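Local coordinates for endo-beta-mannanase (Opitutaceae bacterium TAV5, PDB 7BOB), which hydrolyses beta-1,4-mannosidic linkages as a homotrimeric family 5 exo-beta-1,4-mannosidase, probably releasing mannose from chain ends of mannan fragments in the termite hindgut, at residues G30-Q35 / A324-Y329; W389-Y394 / L454-E459; I137-K142 / R183-E188. All blocks are in the same frame, centred on the assembly; numbering follows the deposited sequence.

Interaction 1 of 3, residues G30-Q35 / A324-Y329; sequences GVEMWQ and APLHPY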
loop_
_atom_site.group_PDB
_atom_site.type_symbol
_atom_site.label_atom_id
_atom_site.label_comp_id
_atom_site.label_asym_id
_atom_site.label_seq_id
_atom_site.Cartn_x
_atom_site.Cartn_y
_atom_site.Cartn_z
ATOM N N GLY A 30 7.613 20.086 31.023
ATOM C CA GLY A 30 6.893 19.000 30.394
ATOM C C GLY A 30 7.426 17.628 30.764
ATOM O O GLY A 30 7.616 17.317 31.944
ATOM N N VAL A 31 7.722 16.824 29.738
ATOM C CA VAL A 31 8.109 15.429 29.897
ATOM C C VAL A 31 9.448 15.233 30.587
ATOM O O VAL A 31 9.811 14.087 30.869
ATOM C CB VAL A 31 8.200 14.724 28.528
ATOM C CG1 VAL A 31 6.859 14.704 27.850
ATOM C CG2 VAL A 31 9.267 15.402 27.645
ATOM N N GLU A 32 10.218 16.298 30.808
ATOM C CA GLU A 32 11.491 16.190 31.513
ATOM C C GLU A 32 11.331 16.307 33.032
ATOM O O GLU A 32 12.325 16.542 33.721
ATOM C CB GLU A 32 12.480 17.253 31.001
ATOM C CG GLU A 32 12.872 17.108 29.487
ATOM C CD GLU A 32 13.413 15.710 29.152
ATOM O OE1 GLU A 32 14.268 15.228 29.923
ATOM O OE2 GLU A 32 12.992 15.087 28.129
ATOM N N MET A 33 10.109 16.124 33.555
ATOM C CA MET A 33 9.811 16.398 34.965
ATOM C C MET A 33 10.762 15.684 35.920
ATOM O O MET A 33 11.223 16.279 36.898
ATOM C CB MET A 33 8.376 15.989 35.287
ATOM C CG MET A 33 8.032 16.120 36.758
ATOM S SD MET A 33 6.376 15.498 37.147
ATOM C CE MET A 33 6.617 13.738 36.868
ATOM N N TRP A 34 11.029 14.399 35.685
ATOM C CA TRP A 34 11.860 13.635 36.605
ATOM C C TRP A 34 13.286 14.162 36.652
ATOM O O TRP A 34 13.938 14.087 37.709
ATOM C CB TRP A 34 11.843 12.158 36.228
ATOM C CG TRP A 34 10.464 11.580 36.324
ATOM C CD1 TRP A 34 9.654 11.203 35.283
ATOM C CD2 TRP A 34 9.713 11.331 37.527
ATOM N NE1 TRP A 34 8.455 10.726 35.766
ATOM C CE2 TRP A 34 8.465 10.792 37.136
ATOM C CE3 TRP A 34 9.981 11.502 38.896
ATOM C CZ2 TRP A 34 7.476 10.431 38.067
ATOM C CZ3 TRP A 34 9.006 11.140 39.821
ATOM C CH2 TRP A 34 7.766 10.610 39.403
ATOM N N GLN A 35 13.783 14.710 35.538
ATOM C CA GLN A 35 15.147 15.255 35.512
ATOM C C GLN A 35 15.192 16.670 36.077
ATOM O O GLN A 35 16.097 17.010 36.839
ATOM C CB GLN A 35 15.691 15.263 34.078
ATOM C CG GLN A 35 15.743 13.904 33.392
ATOM C CD GLN A 35 16.804 12.988 34.006
ATOM O OE1 GLN A 35 17.751 13.450 34.652
ATOM N NE2 GLN A 35 16.665 11.685 33.769
ATOM N N ALA A 324 7.669 24.708 27.732
ATOM C CA ALA A 324 8.996 24.122 27.665
ATOM C C ALA A 324 9.439 23.990 26.205
ATOM O O ALA A 324 8.797 23.261 25.430
ATOM C CB ALA A 324 9.002 22.757 28.346
ATOM N N PRO A 325 10.486 24.695 25.788
ATOM C CA PRO A 325 10.964 24.581 24.389
ATOM C C PRO A 325 11.807 23.326 24.181
ATOM O O PRO A 325 13.011 23.366 24.017
ATOM C CB PRO A 325 11.775 25.871 24.217
ATOM C CG PRO A 325 12.346 26.122 25.604
ATOM C CD PRO A 325 11.313 25.612 26.595
ATOM N N LEU A 326 11.181 22.153 24.209
ATOM C CA LEU A 326 11.967 20.937 24.061
ATOM C C LEU A 326 11.099 19.826 23.482
ATOM O O LEU A 326 9.866 19.917 23.450
ATOM C CB LEU A 326 12.595 20.518 25.390
ATOM C CG LEU A 326 11.670 20.421 26.603
ATOM C CD1 LEU A 326 10.920 19.109 26.553
ATOM C CD2 LEU A 326 12.477 20.547 27.923
ATOM N N HIS A 327 11.779 18.769 23.032
ATOM C CA HIS A 327 11.138 17.606 22.426
ATOM C C HIS A 327 10.113 17.016 23.393
ATOM O O HIS A 327 10.443 16.754 24.550
ATOM C CB HIS A 327 12.219 16.573 22.070
ATOM C CG HIS A 327 11.704 15.323 21.417
ATOM N ND1 HIS A 327 11.152 15.312 20.148
ATOM C CD2 HIS A 327 11.715 14.030 21.831
ATOM C CE1 HIS A 327 10.831 14.071 19.820
ATOM N NE2 HIS A 327 11.156 13.275 20.824
ATOM N N PRO A 328 8.873 16.758 22.956
ATOM C CA PRO A 328 8.364 16.834 21.586
ATOM C C PRO A 328 7.465 18.056 21.330
ATOM O O PRO A 328 6.739 18.081 20.326
ATOM C CB PRO A 328 7.552 15.549 21.484
ATOM C CG PRO A 328 6.858 15.494 22.858
ATOM C CD PRO A 328 7.881 16.131 23.857
ATOM N N TYR A 329 7.508 19.050 22.224
ATOM C CA TYR A 329 6.681 20.247 22.082
ATOM C C TYR A 329 7.143 21.162 20.955
ATOM O O TYR A 329 6.385 22.067 20.580
ATOM C CB TYR A 329 6.658 21.032 23.396
ATOM C CG TYR A 329 6.294 20.164 24.576
ATOM C CD1 TYR A 329 4.974 19.749 24.783
ATOM C CD2 TYR A 329 7.266 19.734 25.472
ATOM C CE1 TYR A 329 4.643 18.926 25.854
ATOM C CE2 TYR A 329 6.933 18.910 26.548
ATOM C CZ TYR A 329 5.624 18.511 26.728
ATOM O OH TYR A 329 5.299 17.689 27.775
#
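The phenol ring of Y329 has the pyrrolidine of its neighbour P328 on one face, with CD of P328 3.9 Å above the plane and displaced toward the rim. At the ring's edge, in plane, lie the backbone N of V31 and CD1 of L326. The imidazole of H327 is covered on one face by the same proline, here through its CB. The cis peptide bond before P328 and the bond from Y329 N to L326 O, 2.8 Å long, define L326-Y329 as a type VI turn, and the place of the proline between two rings is consistent with it.

The tyrosine hydroxyl reaches the point where the other segment begins. Y329 OH is 3.3 Å from G30 CA, and the ring comes so close that only a residue without a side chain fits there; the backbone of G30, at phi 44°, also suits glycine. This is a meeting of loops in a (beta/alpha)8 barrel: G30-Q35 follows its first strand, 20-23, and A324-Y329 its eighth, 311-316, which lie side by side in the sheet. Both loops are therefore on the C-terminal side of the barrel, where family 5 enzymes carry their active site.

V31 fills the angle between turn and ring with its two branches. CG1 of V31, anti to its carbonyl carbon, stands 3.4 Å from Y329 OH, while CG2 packs 4.1 Å from P328 CD. E32, at the N-cap position, uses its aliphatic part: the E32 and L326 side chains cross obliquely, CG of E32 3.8 Å from CD2 of L326. The carboxylate of E32 turns to a salt bridge with R62. P325 packs against K458, and H327 against H399, of the second subunit.

Interaction 2 of 3, residues W389-Y394 / L454-E459; sequences WPRHYY and LDEIKE
E456, R391 and D455 carry this contact. The side chain of E456 runs out extended beyond CG (chi2 178°) from the first turn of its helix and delivers a carboxylate to the backbone of the loop. R391 N donates to E456 OE1 over 3.0 Å in a nearly straight bond (172°), arriving from above the carboxylate plane. A water extends the grip: it accepts from H392 N and donates to E456 OE2 at 2.7 Å. Y388 OH also bonds to OE1 and G453 N to OE2, so this buried acid is held at both oxygens, and the nearby helix start would probably favour its charged form. Glutamate suits the place because it is long enough to bridge helix and loop.

R391 lays its CB 3.5 Å from E456 CD, then bends at chi3. The R391 and D455 side chains cross obliquely, guanidinium and carboxylate planes 33° apart. NE of R391 stays 3.7 Å from D455 OD2, which lies well out of the guanidinium plane: a long salt bridge of charges alone. The other oxygen, D455 OD1, accepts from E456 N at 2.7 Å, which helps to set the rotation of the shorter acid.

The loop leaves strand 385-389, and helix 454-465 follows the adjacent parallel strand 444-448 of the C-terminal domain's mixed sheet; helix 482-488 packs on I457, helix 406-422 on Y393.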
loop_
_atom_site.group_PDB
_atom_site.type_symbol
_atom_site.label_atom_id
_atom_site.label_comp_id
_atom_site.label_asym_id
_atom_site.label_seq_id
_atom_site.Cartn_x
_atom_site.Cartn_y
_atom_site.Cartn_z
ATOM N N TRP A 389 -22.277 -5.470 17.187
ATOM C CA TRP A 389 -20.827 -5.668 17.217
ATOM C C TRP A 389 -20.533 -7.109 16.816
ATOM O O TRP A 389 -20.990 -8.032 17.501
ATOM C CB TRP A 389 -20.280 -5.364 18.613
ATOM C CG TRP A 389 -18.773 -5.485 18.813
ATOM C CD1 TRP A 389 -18.053 -6.642 18.938
ATOM C CD2 TRP A 389 -17.819 -4.413 18.933
ATOM N NE1 TRP A 389 -16.737 -6.359 19.134
ATOM C CE2 TRP A 389 -16.558 -5.004 19.146
ATOM C CE3 TRP A 389 -17.914 -3.017 18.901
ATOM C CZ2 TRP A 389 -15.382 -4.252 19.290
ATOM C CZ3 TRP A 389 -16.739 -2.267 19.060
ATOM C CH2 TRP A 389 -15.494 -2.892 19.243
ATOM N N PRO A 390 -19.846 -7.357 15.700
ATOM C CA PRO A 390 -19.758 -8.734 15.181
ATOM C C PRO A 390 -18.926 -9.644 16.081
ATOM O O PRO A 390 -18.033 -9.192 16.804
ATOM C CB PRO A 390 -19.096 -8.557 13.803
ATOM C CG PRO A 390 -18.359 -7.245 13.889
ATOM C CD PRO A 390 -19.187 -6.374 14.822
ATOM N N ARG A 391 -19.208 -10.955 16.003
ATOM C CA ARG A 391 -18.501 -11.920 16.851
ATOM C C ARG A 391 -16.987 -11.891 16.620
ATOM O O ARG A 391 -16.212 -12.033 17.563
ATOM C CB ARG A 391 -19.044 -13.334 16.633
ATOM C CG ARG A 391 -18.160 -14.438 17.235
ATOM C CD ARG A 391 -18.763 -15.831 17.078
ATOM N NE ARG A 391 -19.977 -15.971 17.869
ATOM C CZ ARG A 391 -19.990 -16.336 19.150
ATOM N NH1 ARG A 391 -18.852 -16.623 19.778
ATOM N NH2 ARG A 391 -21.143 -16.423 19.804
ATOM N N HIS A 392 -16.543 -11.740 15.383
ATOM C CA HIS A 392 -15.116 -11.641 15.088
ATOM C C HIS A 392 -14.865 -10.243 14.546
ATOM O O HIS A 392 -15.249 -9.922 13.415
ATOM C CB HIS A 392 -14.666 -12.714 14.098
ATOM C CG HIS A 392 -15.151 -14.090 14.443
ATOM N ND1 HIS A 392 -14.490 -14.910 15.335
ATOM C CD2 HIS A 392 -16.241 -14.783 14.027
ATOM C CE1 HIS A 392 -15.147 -16.051 15.446
ATOM N NE2 HIS A 392 -16.215 -15.999 14.668
ATOM N N TYR A 393 -14.238 -9.417 15.365
ATOM C CA TYR A 393 -14.065 -8.001 15.101
ATOM C C TYR A 393 -12.673 -7.669 14.572
ATOM O O TYR A 393 -12.538 -6.816 13.688
ATOM C CB TYR A 393 -14.362 -7.214 16.387
ATOM C CG TYR A 393 -14.429 -5.708 16.225
ATOM C CD1 TYR A 393 -13.268 -4.923 16.252
ATOM C CD2 TYR A 393 -15.654 -5.062 16.075
ATOM C CE1 TYR A 393 -13.341 -3.532 16.123
ATOM C CE2 TYR A 393 -15.742 -3.681 15.941
ATOM C CZ TYR A 393 -14.594 -2.922 15.956
ATOM O OH TYR A 393 -14.706 -1.551 15.803
ATOM N N TYR A 394 -11.636 -8.342 15.064
ATOM C CA TYR A 394 -10.264 -8.031 14.699
ATOM C C TYR A 394 -9.765 -9.072 13.716
ATOM O O TYR A 394 -10.033 -10.266 13.873
ATOM C CB TYR A 394 -9.366 -7.981 15.945
ATOM C CG TYR A 394 -9.858 -6.974 16.969
ATOM C CD1 TYR A 394 -9.445 -5.642 16.915
ATOM C CD2 TYR A 394 -10.741 -7.346 17.979
ATOM C CE1 TYR A 394 -9.894 -4.707 17.838
ATOM C CE2 TYR A 394 -11.206 -6.413 18.916
ATOM C CZ TYR A 394 -10.779 -5.103 18.834
ATOM O OH TYR A 394 -11.239 -4.174 19.730
ATOM N N LEU A 454 -22.055 -18.313 10.274
ATOM C CA LEU A 454 -23.214 -19.188 10.406
ATOM C C LEU A 454 -23.790 -19.165 11.821
ATOM O O LEU A 454 -25.013 -19.109 11.998
ATOM C CB LEU A 454 -22.822 -20.610 10.009
ATOM C CG LEU A 454 -23.921 -21.623 10.288
ATOM C CD1 LEU A 454 -25.120 -21.272 9.434
ATOM C CD2 LEU A 454 -23.426 -23.028 10.001
ATOM N N ASP A 455 -22.929 -19.224 12.845
ATOM C CA ASP A 455 -23.430 -19.236 14.217
ATOM C C ASP A 455 -24.149 -17.937 14.534
ATOM O O ASP A 455 -25.238 -17.943 15.134
ATOM C CB ASP A 455 -22.286 -19.482 15.211
ATOM C CG ASP A 455 -21.023 -18.664 14.891
ATOM O OD1 ASP A 455 -21.058 -17.856 13.936
ATOM O OD2 ASP A 455 -19.987 -18.829 15.592
ATOM N N GLU A 456 -23.584 -16.815 14.090
ATOM C CA GLU A 456 -24.243 -15.535 14.307
ATOM C C GLU A 456 -25.610 -15.499 13.650
ATOM O O GLU A 456 -26.570 -14.983 14.237
ATOM C CB GLU A 456 -23.371 -14.404 13.793
ATOM C CG GLU A 456 -21.994 -14.401 14.425
ATOM C CD GLU A 456 -21.121 -13.303 13.874
ATOM O OE1 GLU A 456 -21.351 -12.126 14.258
ATOM O OE2 GLU A 456 -20.228 -13.625 13.044
ATOM N N ILE A 457 -25.726 -16.060 12.437
ATOM C CA ILE A 457 -27.012 -16.052 11.735
ATOM C C ILE A 457 -28.043 -16.872 12.504
ATOM O O ILE A 457 -29.162 -16.411 12.758
ATOM C CB ILE A 457 -26.850 -16.556 10.289
ATOM C CG1 ILE A 457 -26.034 -15.549 9.481
ATOM C CG2 ILE A 457 -28.216 -16.737 9.632
ATOM C CD1 ILE A 457 -25.207 -16.178 8.369
ATOM N N LYS A 458 -27.673 -18.095 12.896
ATOM C CA LYS A 458 -28.567 -18.959 13.662
ATOM C C LYS A 458 -29.080 -18.259 14.916
ATOM O O LYS A 458 -30.274 -18.309 15.225
ATOM C CB LYS A 458 -27.840 -20.254 14.031
ATOM C CG LYS A 458 -27.655 -21.219 12.850
ATOM C CD LYS A 458 -26.905 -22.482 13.280
ATOM C CE LYS A 458 -26.577 -23.376 12.081
ATOM N NZ LYS A 458 -25.621 -24.465 12.436
ATOM N N GLU A 459 -28.183 -17.604 15.655
ATOM C CA GLU A 459 -28.594 -16.923 16.874
ATOM C C GLU A 459 -29.477 -15.730 16.552
ATOM O O GLU A 459 -30.505 -15.526 17.206
ATOM C CB GLU A 459 -27.372 -16.495 17.687
ATOM C CG GLU A 459 -27.701 -15.823 19.020
ATOM C CD GLU A 459 -28.000 -16.810 20.148
ATOM O OE1 GLU A 459 -28.243 -16.345 21.288
ATOM O OE2 GLU A 459 -27.999 -18.035 19.894
HETATM O O HOH W 1 -18.163 -11.855 12.860
#

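Interaction 3 of 3, residues I137-K142 / R183-E188; sequences ITTHLK and REVLPE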
loop_
_atom_site.group_PDB
_atom_site.type_symbol
_atom_site.label_atom_id
_atom_site.label_comp_id
_atom_site.label_asym_id
_atom_site.label_seq_id
_atom_site.Cartn_x
_atom_site.Cartn_y
_atom_site.Cartn_z
ATOM N N ILE A 137 8.924 -0.843 40.132
ATOM C CA ILE A 137 8.112 0.337 40.411
ATOM C C ILE A 137 6.992 -0.019 41.375
ATOM O O ILE A 137 6.767 0.684 42.368
ATOM C CB ILE A 137 7.563 0.960 39.116
ATOM C CG1 ILE A 137 8.708 1.286 38.151
ATOM C CG2 ILE A 137 6.768 2.210 39.450
ATOM C CD1 ILE A 137 9.746 2.257 38.728
ATOM N N THR A 138 6.297 -1.134 41.118
ATOM C CA THR A 138 5.229 -1.561 42.019
ATOM C C THR A 138 5.738 -1.697 43.450
ATOM O O THR A 138 5.047 -1.321 44.395
ATOM C CB THR A 138 4.617 -2.879 41.538
ATOM O OG1 THR A 138 4.257 -2.770 40.152
ATOM C CG2 THR A 138 3.365 -3.208 42.324
ATOM N N THR A 139 6.954 -2.219 43.623
ATOM C CA THR A 139 7.559 -2.267 44.946
ATOM C C THR A 139 7.555 -0.889 45.598
ATOM O O THR A 139 7.169 -0.747 46.761
ATOM C CB THR A 139 8.979 -2.824 44.856
ATOM O OG1 THR A 139 8.924 -4.252 44.776
ATOM C CG2 THR A 139 9.786 -2.439 46.083
ATOM N N HIS A 140 7.917 0.149 44.847
ATOM C CA HIS A 140 7.955 1.489 45.419
ATOM C C HIS A 140 6.588 2.133 45.561
ATOM O O HIS A 140 6.486 3.159 46.241
ATOM C CB HIS A 140 8.855 2.384 44.583
ATOM C CG HIS A 140 10.301 2.098 44.780
ATOM N ND1 HIS A 140 11.099 2.851 45.613
ATOM C CD2 HIS A 140 11.082 1.104 44.302
ATOM C CE1 HIS A 140 12.321 2.353 45.615
ATOM N NE2 HIS A 140 12.337 1.293 44.825
ATOM N N LEU A 141 5.554 1.573 44.940
ATOM C CA LEU A 141 4.190 2.037 45.158
ATOM C C LEU A 141 3.513 1.340 46.321
ATOM O O LEU A 141 2.511 1.859 46.838
ATOM C CB LEU A 141 3.328 1.807 43.906
ATOM C CG LEU A 141 3.818 2.370 42.574
ATOM C CD1 LEU A 141 2.956 1.807 41.456
ATOM C CD2 LEU A 141 3.728 3.880 42.589
ATOM N N LYS A 142 4.000 0.157 46.696
ATOM C CA LYS A 142 3.346 -0.631 47.740
ATOM C C LYS A 142 3.072 0.161 49.017
ATOM O O LYS A 142 1.963 0.022 49.561
ATOM C CB LYS A 142 4.170 -1.892 48.051
ATOM C CG LYS A 142 3.438 -2.867 48.968
ATOM C CD LYS A 142 4.181 -4.197 49.116
ATOM C CE LYS A 142 3.381 -5.172 49.975
ATOM N NZ LYS A 142 4.217 -6.282 50.499
ATOM N N ARG A 183 1.388 -7.938 39.891
ATOM C CA ARG A 183 0.665 -8.690 40.902
ATOM C C ARG A 183 1.573 -9.575 41.745
ATOM O O ARG A 183 1.104 -10.133 42.742
ATOM C CB ARG A 183 -0.441 -9.524 40.240
ATOM C CG ARG A 183 -1.570 -8.670 39.641
ATOM C CD ARG A 183 -2.849 -9.475 39.372
ATOM N NE ARG A 183 -3.747 -8.757 38.469
ATOM C CZ ARG A 183 -4.498 -7.716 38.820
ATOM N NH1 ARG A 183 -4.505 -7.257 40.071
ATOM N NH2 ARG A 183 -5.261 -7.133 37.913
ATOM N N GLU A 184 2.846 -9.726 41.374
ATOM C CA GLU A 184 3.806 -10.352 42.277
ATOM C C GLU A 184 4.089 -9.477 43.489
ATOM O O GLU A 184 4.621 -9.972 44.487
ATOM C CB GLU A 184 5.115 -10.656 41.550
ATOM C CG GLU A 184 5.072 -11.905 40.695
ATOM C CD GLU A 184 6.349 -12.088 39.894
ATOM O OE1 GLU A 184 7.399 -11.587 40.353
ATOM O OE2 GLU A 184 6.304 -12.709 38.801
ATOM N N VAL A 185 3.742 -8.194 43.420
ATOM C CA VAL A 185 3.932 -7.261 44.517
ATOM C C VAL A 185 2.604 -6.811 45.113
ATOM O O VAL A 185 2.465 -6.744 46.333
ATOM C CB VAL A 185 4.768 -6.050 44.050
ATOM C CG1 VAL A 185 4.813 -4.961 45.128
ATOM C CG2 VAL A 185 6.159 -6.504 43.651
ATOM N N LEU A 186 1.611 -6.505 44.278
ATOM C CA LEU A 186 0.307 -6.036 44.743
ATOM C C LEU A 186 -0.765 -6.882 44.069
ATOM O O LEU A 186 -1.420 -6.438 43.110
ATOM C CB LEU A 186 0.111 -4.548 44.452
ATOM C CG LEU A 186 1.007 -3.551 45.173
ATOM C CD1 LEU A 186 0.742 -2.143 44.664
ATOM C CD2 LEU A 186 0.751 -3.644 46.680
ATOM N N PRO A 187 -0.976 -8.111 44.546
ATOM C CA PRO A 187 -1.890 -9.030 43.840
ATOM C C PRO A 187 -3.299 -8.500 43.656
ATOM O O PRO A 187 -3.985 -8.940 42.724
ATOM C CB PRO A 187 -1.880 -10.287 44.725
ATOM C CG PRO A 187 -1.324 -9.821 46.061
ATOM C CD PRO A 187 -0.343 -8.747 45.714
ATOM N N GLU A 188 -3.758 -7.571 44.498
ATOM C CA GLU A 188 -5.124 -7.068 44.432
ATOM C C GLU A 188 -5.223 -5.695 43.781
ATOM O O GLU A 188 -6.296 -5.083 43.809
ATOM C CB GLU A 188 -5.740 -7.020 45.839
ATOM C CG GLU A 188 -5.871 -8.381 46.500
ATOM C CD GLU A 188 -6.396 -9.448 45.543
ATOM O OE1 GLU A 188 -7.533 -9.304 45.042
ATOM O OE2 GLU A 188 -5.665 -10.430 45.280
#
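T138, near the end of its helix, presents its methyl group to two aliphatic side chains at once. CG2 of T138 is 3.6 Å from CB of V185 and 3.7 Å from CD1 of L186, and the threonine and valine side chains slide past each other in opposite directions. One helical turn on, K142, fully extended, crosses V185 and L186 obliquely; its CG rests 3.6 Å from CD2 of L186, and farther out its CD approaches CG1 of V185 at 4.1 Å. T139 completes the shell, its OG1 lying 3.7 Å from V185 CG2, with the two side chains crossing at about a right angle; that hydroxyl makes a weak hydrogen bond to R135 O.

T138 holds OG1 beside its backbone N (chi1 -51°), where the hydroxyl bonds to A134 O, and so leaves the methyl turned to the loop. R183 spans the turn of the loop, its NH1 donating to P187 O over 3.2 Å and also to A189 O, while NH2 forms a salt bridge with D235. E184 pairs with R135 of the helix, and L186 also touches I151 of strand 151-154.

The contact joins helix 124-141 to the loop before strand 191-192, at the N-terminal side of the barrel strands. With no hydrogen bond between the segments, it depends on shape and on methyl and methylene packing, with polar groups fixing the surroundings.

In the fold
From the N terminus, G30-Q35 comes first and waits for A324-Y329; interaction 1 thereby joins the loops after the first and eighth strands, where the barrel closes. Interaction 3 opens and closes within that span, tying consecutive helix-strand units at the N-terminal side of the barrel strands, with nearest atoms about 8 Å from interaction 1. Interaction 2 starts only after interaction 1 has closed, and it lies within the C-terminal domain, joining the loop after strand 385-389 to helix 454-465; none of the three cross. Interactions 1 and 2 lie on opposite sides of the chain's centre, 47 Å apart between centres, yet in the trimer the loop of interaction 1 meets the helix of interaction 2 of a neighbouring subunit.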